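Local coordinates for protein amidase, hydantoinase/carbamoylase family (Paraburkholderia phymatum, PDB 6C0D) that probably hydrolyses N-carbamoyl-L-amino acids as a zinc-dependent homodimeric enzyme of the peptidase M20 family, at residues V70-G81 against R122-I132; L84-T92 against G101-I111. All blocks are in the same frame, centred on the assembly; numbering follows the deposited sequence.

Contact 1 of 2, residues V70-G81 against R122-I132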
loop_
_atom_site.group_PDB
_atom_site.type_symbol
_atom_site.label_atom_id
_atom_site.label_comp_id
_atom_site.label_asym_id
_atom_site.label_seq_id
_atom_site.Cartn_x
_atom_site.Cartn_y
_atom_site.Cartn_z
ATOM N N VAL A 70 30.865 -22.113 13.358
ATOM C CA VAL A 70 29.684 -21.409 12.871
ATOM C C VAL A 70 29.629 -21.355 11.356
ATOM O O VAL A 70 28.660 -20.816 10.801
ATOM C CB VAL A 70 29.570 -19.993 13.467
ATOM C CG1 VAL A 70 29.296 -20.071 14.972
ATOM C CG2 VAL A 70 30.827 -19.162 13.180
ATOM N N GLY A 71 30.611 -21.925 10.664
ATOM C CA GLY A 71 30.631 -21.905 9.217
ATOM C C GLY A 71 31.523 -20.849 8.604
ATOM O O GLY A 71 31.548 -20.723 7.373
ATOM N N THR A 72 32.249 -20.081 9.412
ATOM C CA THR A 72 33.231 -19.159 8.858
ATOM C C THR A 72 34.386 -19.954 8.258
ATOM O O THR A 72 34.801 -20.977 8.809
ATOM C CB THR A 72 33.730 -18.210 9.951
ATOM O OG1 THR A 72 32.708 -17.248 10.246
ATOM C CG2 THR A 72 35.028 -17.493 9.546
ATOM N N VAL A 73 34.885 -19.515 7.106
ATOM C CA VAL A 73 36.122 -20.070 6.567
ATOM C C VAL A 73 37.227 -19.121 6.982
ATOM O O VAL A 73 37.174 -17.925 6.659
ATOM C CB VAL A 73 36.085 -20.242 5.039
ATOM C CG1 VAL A 73 37.238 -21.161 4.606
ATOM C CG2 VAL A 73 34.758 -20.823 4.592
ATOM N N PHE A 74 38.215 -19.634 7.711
ATOM C CA PHE A 74 39.305 -18.799 8.189
ATOM C C PHE A 74 40.631 -19.463 7.854
ATOM O O PHE A 74 40.865 -20.617 8.233
ATOM C CB PHE A 74 39.193 -18.540 9.696
ATOM C CG PHE A 74 40.003 -17.354 10.150
ATOM C CD1 PHE A 74 39.477 -16.070 10.075
ATOM C CD2 PHE A 74 41.308 -17.519 10.604
ATOM C CE1 PHE A 74 40.236 -14.966 10.468
ATOM C CE2 PHE A 74 42.074 -16.415 11.001
ATOM C CZ PHE A 74 41.535 -15.142 10.927
ATOM N N GLY A 75 41.487 -18.733 7.147
ATOM C CA GLY A 75 42.822 -19.187 6.830
ATOM C C GLY A 75 43.817 -18.348 7.603
ATOM O O GLY A 75 44.015 -17.164 7.295
ATOM N N ARG A 76 44.415 -18.941 8.633
ATOM C CA ARG A 76 45.327 -18.228 9.520
ATOM C C ARG A 76 46.748 -18.359 8.983
ATOM O O ARG A 76 47.184 -19.457 8.625
ATOM C CB ARG A 76 45.237 -18.802 10.933
ATOM C CG ARG A 76 45.968 -18.024 12.043
ATOM C CD ARG A 76 45.744 -18.763 13.365
ATOM N NE ARG A 76 46.272 -18.074 14.548
ATOM C CZ ARG A 76 47.474 -18.309 15.072
ATOM N NH1 ARG A 76 48.287 -19.185 14.492
ATOM N NH2 ARG A 76 47.868 -17.670 16.174
ATOM N N SER A 77 47.456 -17.241 8.908
ATOM C CA SER A 77 48.866 -17.292 8.548
ATOM C C SER A 77 49.649 -18.196 9.507
ATOM O O SER A 77 49.331 -18.319 10.697
ATOM C CB SER A 77 49.447 -15.875 8.567
ATOM O OG SER A 77 50.816 -15.859 8.190
ATOM N N ARG A 78 50.686 -18.853 8.979
ATOM C CA ARG A 78 51.602 -19.600 9.835
ATOM C C ARG A 78 52.806 -18.773 10.273
ATOM O O ARG A 78 53.634 -19.267 11.050
ATOM C CB ARG A 78 52.068 -20.878 9.125
ATOM C CG ARG A 78 50.925 -21.711 8.561
ATOM C CD ARG A 78 51.440 -22.991 7.909
ATOM N NE ARG A 78 50.383 -23.761 7.260
ATOM C CZ ARG A 78 49.689 -24.728 7.853
ATOM N NH1 ARG A 78 49.938 -25.042 9.118
ATOM N NH2 ARG A 78 48.749 -25.383 7.176
ATOM N N LYS A 79 52.903 -17.538 9.831
ATOM C CA LYS A 79 54.025 -16.662 10.126
ATOM C C LYS A 79 53.852 -15.992 11.489
ATOM O O LYS A 79 52.726 -15.755 11.928
ATOM C CB LYS A 79 54.137 -15.600 9.035
ATOM C CG LYS A 79 54.577 -16.208 7.695
ATOM C CD LYS A 79 54.129 -15.386 6.508
ATOM C CE LYS A 79 54.452 -16.160 5.196
ATOM N NZ LYS A 79 53.912 -15.394 4.015
ATOM N N PRO A 80 54.949 -15.681 12.171
ATOM C CA PRO A 80 54.871 -15.074 13.507
ATOM C C PRO A 80 54.583 -13.580 13.403
ATOM O O PRO A 80 54.531 -13.015 12.319
ATOM C CB PRO A 80 56.264 -15.333 14.077
ATOM C CG PRO A 80 57.155 -15.334 12.882
ATOM C CD PRO A 80 56.348 -15.945 11.766
ATOM N N GLY A 81 54.393 -12.944 14.565
ATOM C CA GLY A 81 54.246 -11.504 14.619
ATOM C C GLY A 81 52.835 -11.012 14.351
ATOM O O GLY A 81 51.887 -11.796 14.244
ATOM N N ARG A 122 57.453 -11.109 2.475
ATOM C CA ARG A 122 57.256 -12.528 2.738
ATOM C C ARG A 122 57.000 -12.803 4.211
ATOM O O ARG A 122 56.234 -13.708 4.540
ATOM C CB ARG A 122 58.485 -13.321 2.262
ATOM C CG ARG A 122 58.333 -14.848 2.388
ATOM C CD ARG A 122 59.672 -15.561 2.231
ATOM N NE ARG A 122 60.585 -15.150 3.286
ATOM C CZ ARG A 122 60.573 -15.669 4.512
ATOM N NH1 ARG A 122 59.707 -16.631 4.822
ATOM N NH2 ARG A 122 61.422 -15.232 5.425
ATOM N N GLU A 123 57.604 -12.017 5.110
ATOM C CA GLU A 123 57.451 -12.276 6.539
ATOM C C GLU A 123 56.080 -11.886 7.084
ATOM O O GLU A 123 55.734 -12.314 8.190
ATOM C CB GLU A 123 58.528 -11.527 7.335
ATOM C CG GLU A 123 59.920 -11.946 6.964
ATOM C CD GLU A 123 60.996 -11.152 7.686
ATOM O OE1 GLU A 123 60.668 -10.429 8.658
ATOM O OE2 GLU A 123 62.172 -11.256 7.272
ATOM N N PHE A 124 55.295 -11.087 6.357
ATOM C CA PHE A 124 54.127 -10.457 6.966
ATOM C C PHE A 124 52.987 -11.461 7.104
ATOM O O PHE A 124 52.562 -12.060 6.111
ATOM C CB PHE A 124 53.641 -9.282 6.120
ATOM C CG PHE A 124 54.659 -8.185 5.896
ATOM C CD1 PHE A 124 55.841 -8.116 6.618
ATOM C CD2 PHE A 124 54.398 -7.206 4.936
ATOM C CE1 PHE A 124 56.752 -7.082 6.381
ATOM C CE2 PHE A 124 55.297 -6.176 4.700
ATOM C CZ PHE A 124 56.467 -6.118 5.415
ATOM N N ALA A 125 52.449 -11.604 8.320
ATOM C CA ALA A 125 51.300 -12.478 8.524
ATOM C C ALA A 125 50.034 -11.839 7.954
ATOM O O ALA A 125 49.666 -10.719 8.329
ATOM C CB ALA A 125 51.125 -12.793 10.013
ATOM N N VAL A 126 49.364 -12.557 7.051
ATOM C CA VAL A 126 48.070 -12.149 6.498
ATOM C C VAL A 126 47.095 -13.306 6.701
ATOM O O VAL A 126 47.372 -14.424 6.255
ATOM C CB VAL A 126 48.171 -11.800 5.005
ATOM C CG1 VAL A 126 46.774 -11.401 4.457
ATOM C CG2 VAL A 126 49.207 -10.679 4.786
ATOM N N ASP A 127 45.981 -13.047 7.398
ATOM C CA ASP A 127 44.889 -14.004 7.578
ATOM C C ASP A 127 43.783 -13.677 6.575
ATOM O O ASP A 127 43.623 -12.521 6.176
ATOM C CB ASP A 127 44.279 -13.951 8.994
ATOM C CG ASP A 127 45.268 -14.275 10.120
ATOM O OD1 ASP A 127 46.342 -14.885 9.895
ATOM O OD2 ASP A 127 44.924 -13.952 11.285
ATOM N N VAL A 128 43.012 -14.693 6.166
ATOM C CA VAL A 128 41.933 -14.496 5.199
ATOM C C VAL A 128 40.635 -15.059 5.762
ATOM O O VAL A 128 40.618 -16.180 6.275
ATOM C CB VAL A 128 42.273 -15.170 3.846
ATOM C CG1 VAL A 128 41.173 -14.928 2.828
ATOM C CG2 VAL A 128 43.614 -14.657 3.329
ATOM N N ALA A 129 39.526 -14.324 5.600
ATOM C CA ALA A 129 38.269 -14.752 6.211
ATOM C C ALA A 129 37.079 -14.645 5.266
ATOM O O ALA A 129 36.967 -13.686 4.493
ATOM C CB ALA A 129 37.948 -13.927 7.461
ATOM N N SER A 130 36.173 -15.625 5.366
ATOM C CA SER A 130 34.798 -15.499 4.877
ATOM C C SER A 130 33.876 -15.662 6.082
ATOM O O SER A 130 33.638 -16.789 6.535
ATOM C CB SER A 130 34.475 -16.530 3.795
ATOM O OG SER A 130 33.090 -16.475 3.462
ATOM N N TRP A 131 33.369 -14.546 6.607
ATOM C CA TRP A 131 32.498 -14.599 7.779
ATOM C C TRP A 131 31.140 -15.168 7.400
ATOM O O TRP A 131 30.520 -14.707 6.439
ATOM C CB TRP A 131 32.306 -13.204 8.370
ATOM C CG TRP A 131 33.562 -12.406 8.501
ATOM C CD1 TRP A 131 33.888 -11.260 7.821
ATOM C CD2 TRP A 131 34.675 -12.697 9.356
ATOM N NE1 TRP A 131 35.129 -10.812 8.222
ATOM C CE2 TRP A 131 35.637 -11.679 9.154
ATOM C CE3 TRP A 131 34.947 -13.716 10.285
ATOM C CZ2 TRP A 131 36.847 -11.648 9.843
ATOM C CZ3 TRP A 131 36.161 -13.695 10.959
ATOM C CH2 TRP A 131 37.095 -12.666 10.736
ATOM N N ILE A 132 30.651 -16.141 8.177
ATOM C CA ILE A 132 29.373 -16.779 7.856
ATOM C C ILE A 132 28.225 -15.786 8.027
ATOM O O ILE A 132 28.228 -14.946 8.937
ATOM C CB ILE A 132 29.160 -18.035 8.734
ATOM C CG1 ILE A 132 27.911 -18.822 8.307
ATOM C CG2 ILE A 132 29.027 -17.657 10.216
ATOM C CD1 ILE A 132 28.014 -19.432 6.916
HETATM O O HOH W 1 49.924 -15.034 5.533
HETATM O O HOH W 2 53.463 -12.409 3.588
HETATM O O HOH W 3 53.770 -10.699 10.885
HETATM O O HOH W 4 56.700 -12.498 10.718
#
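F74 stands opposite A129, its non-hydrogen-bonded partner on the antiparallel strand 125-130. From CB the side chain runs with CG anti to the backbone N (chi1 -161°), which sets the ring beside the A129 methyl. V128 O lies over one ring face, offset toward the rim; CD1 rests 3.7 Å from A129 CB, CE1 meets W131 CH2 near the ring plane, and CE2 and CZ lie against the D127 side chain, CZ 3.6 Å from its CB, with ring and carboxylate planes 69° apart. A129 CB also lies over one face of the W131 ring, so a methyl fits between the strand and both rings.

V73 with S130 and G75 with V128 are hydrogen-bonded pairs. Past G75 a side chain takes over: D127 OD1 accepts from S77 N at 2.8 Å, on its anti side and 31° out of the carboxylate plane, while OD2 makes a salt bridge with R188. S77 OG accepts from K79 N, forming an ST turn. Extended beyond CG, K79 carries NZ to a 2.9 Å hydrogen bond with R122 O. At the other end T72 OG1 accepts from I132 N at 3.1 Å, and G71 has a positive phi, at which a CB would press on the preceding carbonyl oxygen.

Strand 125-130 lies between strands 73-76 and 83-88; V73 and V128 pack on M58 of helix 45-60, while V126 and V128 meet A112 of helix 102-117.

Contact 2 of 2, residues L84-T92 against G101-I111; sequences LVIGSHSDT and GALGVIYGLEI. With ZN (zinc ion), chain B.
H89 and G101 meet by a CH-pi contact: G101 CA lies over one face of the imidazole, 3.6 Å from its centroid and 16° off the ring normal. Glycine fits this N-cap position, since at its phi of 85° a CB would press on the preceding carbonyl oxygen.

Apolar packing joins I86, G87 and S88 to the helix. I86 sends CG2 onto G108 CA at 3.5 Å and CD1 onto I111 CG2, the two isoleucines crossing at about a right angle. G104 and G108 bring the helix backbone close to the strand, the strand and helix axes approaching to 5.6 Å, and V105 CG2 touches H89 O and S88 C.

No direct hydrogen bond joins the two segments; a water bridges them, donating to S88 OG and accepting from G104 N at 2.9 Å, while S88 OG also hydrogen-bonds to E194.

At the metal, H89 ND1 donates to D91 O, nearly in the ring plane, which fixes the ring's rotation and directs NE2 to the zinc ion at 2.1 Å. D100, H196 and two waters complete the coordination. A metal-binding histidine at the C-terminal end of a strand, beside the N terminus of the following helix, is characteristic of the M20 catalytic domain.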
loop_
_atom_site.group_PDB
_atom_site.type_symbol
_atom_site.label_atom_id
_atom_site.label_comp_id
_atom_site.label_asym_id
_atom_site.label_seq_id
_atom_site.Cartn_x
_atom_site.Cartn_y
_atom_site.Cartn_z
ATOM N N LEU A 84 47.573 -8.931 9.701
ATOM C CA LEU A 84 46.495 -8.224 9.033
ATOM C C LEU A 84 45.465 -9.251 8.573
ATOM O O LEU A 84 45.822 -10.221 7.906
ATOM C CB LEU A 84 47.053 -7.448 7.835
ATOM C CG LEU A 84 46.026 -6.906 6.818
ATOM C CD1 LEU A 84 45.195 -5.831 7.485
ATOM C CD2 LEU A 84 46.797 -6.328 5.629
ATOM N N VAL A 85 44.195 -9.035 8.909
ATOM C CA VAL A 85 43.101 -9.909 8.477
ATOM C C VAL A 85 42.412 -9.249 7.286
ATOM O O VAL A 85 42.054 -8.068 7.355
ATOM C CB VAL A 85 42.093 -10.144 9.620
ATOM C CG1 VAL A 85 40.969 -11.108 9.181
ATOM C CG2 VAL A 85 42.786 -10.650 10.897
ATOM N N ILE A 86 42.249 -9.984 6.186
ATOM C CA ILE A 86 41.557 -9.458 5.009
ATOM C C ILE A 86 40.406 -10.397 4.697
ATOM O O ILE A 86 40.605 -11.613 4.612
ATOM C CB ILE A 86 42.486 -9.345 3.781
ATOM C CG1 ILE A 86 43.800 -8.660 4.166
ATOM C CG2 ILE A 86 41.744 -8.610 2.637
ATOM C CD1 ILE A 86 44.828 -8.647 3.037
ATOM N N GLY A 87 39.216 -9.850 4.504
ATOM C CA GLY A 87 38.140 -10.758 4.164
ATOM C C GLY A 87 36.845 -10.048 3.857
ATOM O O GLY A 87 36.804 -8.835 3.671
ATOM N N SER A 88 35.788 -10.848 3.783
ATOM C CA SER A 88 34.429 -10.370 3.578
ATOM C C SER A 88 33.518 -11.556 3.847
ATOM O O SER A 88 33.811 -12.341 4.754
ATOM C CB SER A 88 34.239 -9.806 2.164
ATOM O OG SER A 88 33.004 -9.121 2.065
ATOM N N HIS A 89 32.432 -11.710 3.079
ATOM C CA HIS A 89 31.528 -12.847 3.233
ATOM C C HIS A 89 31.345 -13.526 1.882
ATOM O O HIS A 89 31.504 -12.903 0.838
ATOM C CB HIS A 89 30.162 -12.402 3.779
ATOM C CG HIS A 89 29.469 -11.407 2.897
ATOM N ND1 HIS A 89 28.455 -11.754 2.027
ATOM C CD2 HIS A 89 29.674 -10.077 2.724
ATOM C CE1 HIS A 89 28.046 -10.677 1.376
ATOM N NE2 HIS A 89 28.770 -9.646 1.780
ATOM N N SER A 90 30.984 -14.808 1.883
ATOM C CA SER A 90 30.701 -15.475 0.619
ATOM C C SER A 90 29.288 -16.041 0.543
ATOM O O SER A 90 28.957 -16.701 -0.451
ATOM C CB SER A 90 31.736 -16.583 0.351
ATOM O OG SER A 90 31.731 -17.549 1.397
ATOM N N ASP A 91 28.444 -15.799 1.550
ATOM C CA ASP A 91 27.033 -16.130 1.452
ATOM C C ASP A 91 26.299 -15.012 0.718
ATOM O O ASP A 91 26.761 -13.871 0.653
ATOM C CB ASP A 91 26.406 -16.345 2.839
ATOM C CG ASP A 91 26.358 -15.059 3.683
ATOM O OD1 ASP A 91 27.419 -14.454 3.948
ATOM O OD2 ASP A 91 25.253 -14.653 4.094
ATOM N N THR A 92 25.141 -15.349 0.169
ATOM C CA THR A 92 24.352 -14.402 -0.598
ATOM C C THR A 92 22.958 -14.277 -0.004
ATOM O O THR A 92 22.528 -15.074 0.837
ATOM C CB THR A 92 24.222 -14.829 -2.066
ATOM O OG1 THR A 92 23.338 -15.957 -2.144
ATOM C CG2 THR A 92 25.583 -15.189 -2.652
ATOM N N GLY A 101 30.507 -9.523 -1.585
ATOM C CA GLY A 101 31.144 -10.404 -0.632
ATOM C C GLY A 101 32.293 -11.191 -1.224
ATOM O O GLY A 101 33.411 -11.124 -0.706
ATOM N N ALA A 102 32.040 -11.920 -2.320
ATOM C CA ALA A 102 33.080 -12.723 -2.958
ATOM C C ALA A 102 34.320 -11.896 -3.281
ATOM O O ALA A 102 35.453 -12.368 -3.129
ATOM C CB ALA A 102 32.525 -13.363 -4.233
ATOM N N LEU A 103 34.123 -10.653 -3.721
ATOM C CA LEU A 103 35.261 -9.808 -4.073
ATOM C C LEU A 103 36.293 -9.749 -2.950
ATOM O O LEU A 103 37.486 -9.980 -3.176
ATOM C CB LEU A 103 34.781 -8.397 -4.412
ATOM C CG LEU A 103 35.894 -7.515 -4.977
ATOM C CD1 LEU A 103 35.889 -7.602 -6.513
ATOM C CD2 LEU A 103 35.741 -6.053 -4.522
ATOM N N GLY A 104 35.854 -9.429 -1.732
ATOM C CA GLY A 104 36.822 -9.215 -0.663
ATOM C C GLY A 104 37.429 -10.509 -0.155
ATOM O O GLY A 104 38.585 -10.525 0.281
ATOM N N VAL A 105 36.674 -11.609 -0.207
ATOM C CA VAL A 105 37.229 -12.910 0.178
ATOM C C VAL A 105 38.365 -13.295 -0.758
ATOM O O VAL A 105 39.456 -13.680 -0.316
ATOM C CB VAL A 105 36.135 -13.997 0.188
ATOM C CG1 VAL A 105 36.766 -15.363 0.497
ATOM C CG2 VAL A 105 35.047 -13.665 1.224
ATOM N N ILE A 106 38.116 -13.221 -2.076
ATOM C CA ILE A 106 39.144 -13.634 -3.029
ATOM C C ILE A 106 40.275 -12.607 -3.107
ATOM O O ILE A 106 41.447 -12.981 -3.272
ATOM C CB ILE A 106 38.519 -13.906 -4.405
ATOM C CG1 ILE A 106 37.443 -14.994 -4.294
ATOM C CG2 ILE A 106 39.596 -14.293 -5.430
ATOM C CD1 ILE A 106 37.957 -16.297 -3.666
ATOM N N TYR A 107 39.969 -11.310 -2.971
ATOM C CA TYR A 107 41.057 -10.344 -2.800
ATOM C C TYR A 107 41.961 -10.753 -1.643
ATOM O O TYR A 107 43.189 -10.732 -1.757
ATOM C CB TYR A 107 40.537 -8.927 -2.516
ATOM C CG TYR A 107 40.137 -8.047 -3.689
ATOM C CD1 TYR A 107 39.754 -8.581 -4.922
ATOM C CD2 TYR A 107 40.101 -6.664 -3.533
ATOM C CE1 TYR A 107 39.350 -7.750 -5.973
ATOM C CE2 TYR A 107 39.700 -5.830 -4.567
ATOM C CZ TYR A 107 39.330 -6.374 -5.785
ATOM O OH TYR A 107 38.944 -5.549 -6.818
ATOM N N GLY A 108 41.363 -11.106 -0.502
ATOM C CA GLY A 108 42.178 -11.486 0.643
ATOM C C GLY A 108 43.089 -12.655 0.322
ATOM O O GLY A 108 44.280 -12.635 0.635
ATOM N N LEU A 109 42.546 -13.673 -0.342
ATOM C CA LEU A 109 43.346 -14.825 -0.737
ATOM C C LEU A 109 44.487 -14.415 -1.659
ATOM O O LEU A 109 45.642 -14.826 -1.469
ATOM C CB LEU A 109 42.439 -15.859 -1.419
ATOM C CG LEU A 109 43.017 -17.187 -1.890
ATOM C CD1 LEU A 109 43.571 -17.963 -0.700
ATOM C CD2 LEU A 109 41.908 -17.998 -2.615
ATOM N N GLU A 110 44.184 -13.615 -2.683
ATOM C CA GLU A 110 45.234 -13.249 -3.628
ATOM C C GLU A 110 46.283 -12.377 -2.961
ATOM O O GLU A 110 47.479 -12.489 -3.256
ATOM C CB GLU A 110 44.646 -12.518 -4.836
ATOM C CG GLU A 110 45.717 -12.018 -5.818
ATOM C CD GLU A 110 46.571 -13.133 -6.404
ATOM O OE1 GLU A 110 46.116 -14.304 -6.436
ATOM O OE2 GLU A 110 47.714 -12.844 -6.836
ATOM N N ILE A 111 45.848 -11.482 -2.078
ATOM C CA ILE A 111 46.799 -10.615 -1.385
ATOM C C ILE A 111 47.707 -11.437 -0.490
ATOM O O ILE A 111 48.920 -11.210 -0.453
ATOM C CB ILE A 111 46.053 -9.521 -0.604
ATOM C CG1 ILE A 111 45.366 -8.573 -1.606
ATOM C CG2 ILE A 111 47.031 -8.736 0.302
ATOM C CD1 ILE A 111 44.316 -7.671 -0.960
HETATM ZN ZN ZN B . 28.429 -7.711 1.160
HETATM O O HOH W 5 33.585 -8.050 -0.549
HETATM O O HOH W 6 26.447 -7.064 1.477
HETATM O O HOH W 7 29.054 -6.780 3.117
#

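Overall arrangement
From the N terminus, the chain runs through strand 73-76 and turns into strand 83-88, continues to the zinc-binding H89, and enters helix 102-117. Contact 2 closes this short loop, with eight residues between its segments. The helix then leads to strand 125-130, which returns beside strand 73-76 and closes the longer loop of contact 1, so contact 2 lies wholly within the larger loop and the two do not cross. Strands 83-88 and 125-130 are parallel neighbours, joined through helix 102-117 as a beta-alpha-beta unit; contact 1 adds an antiparallel strand to it. D127 N and L84 O probably hydrogen-bond between the parallel strands, and S130 OG and S90 OG do so close to the metal ligand H89.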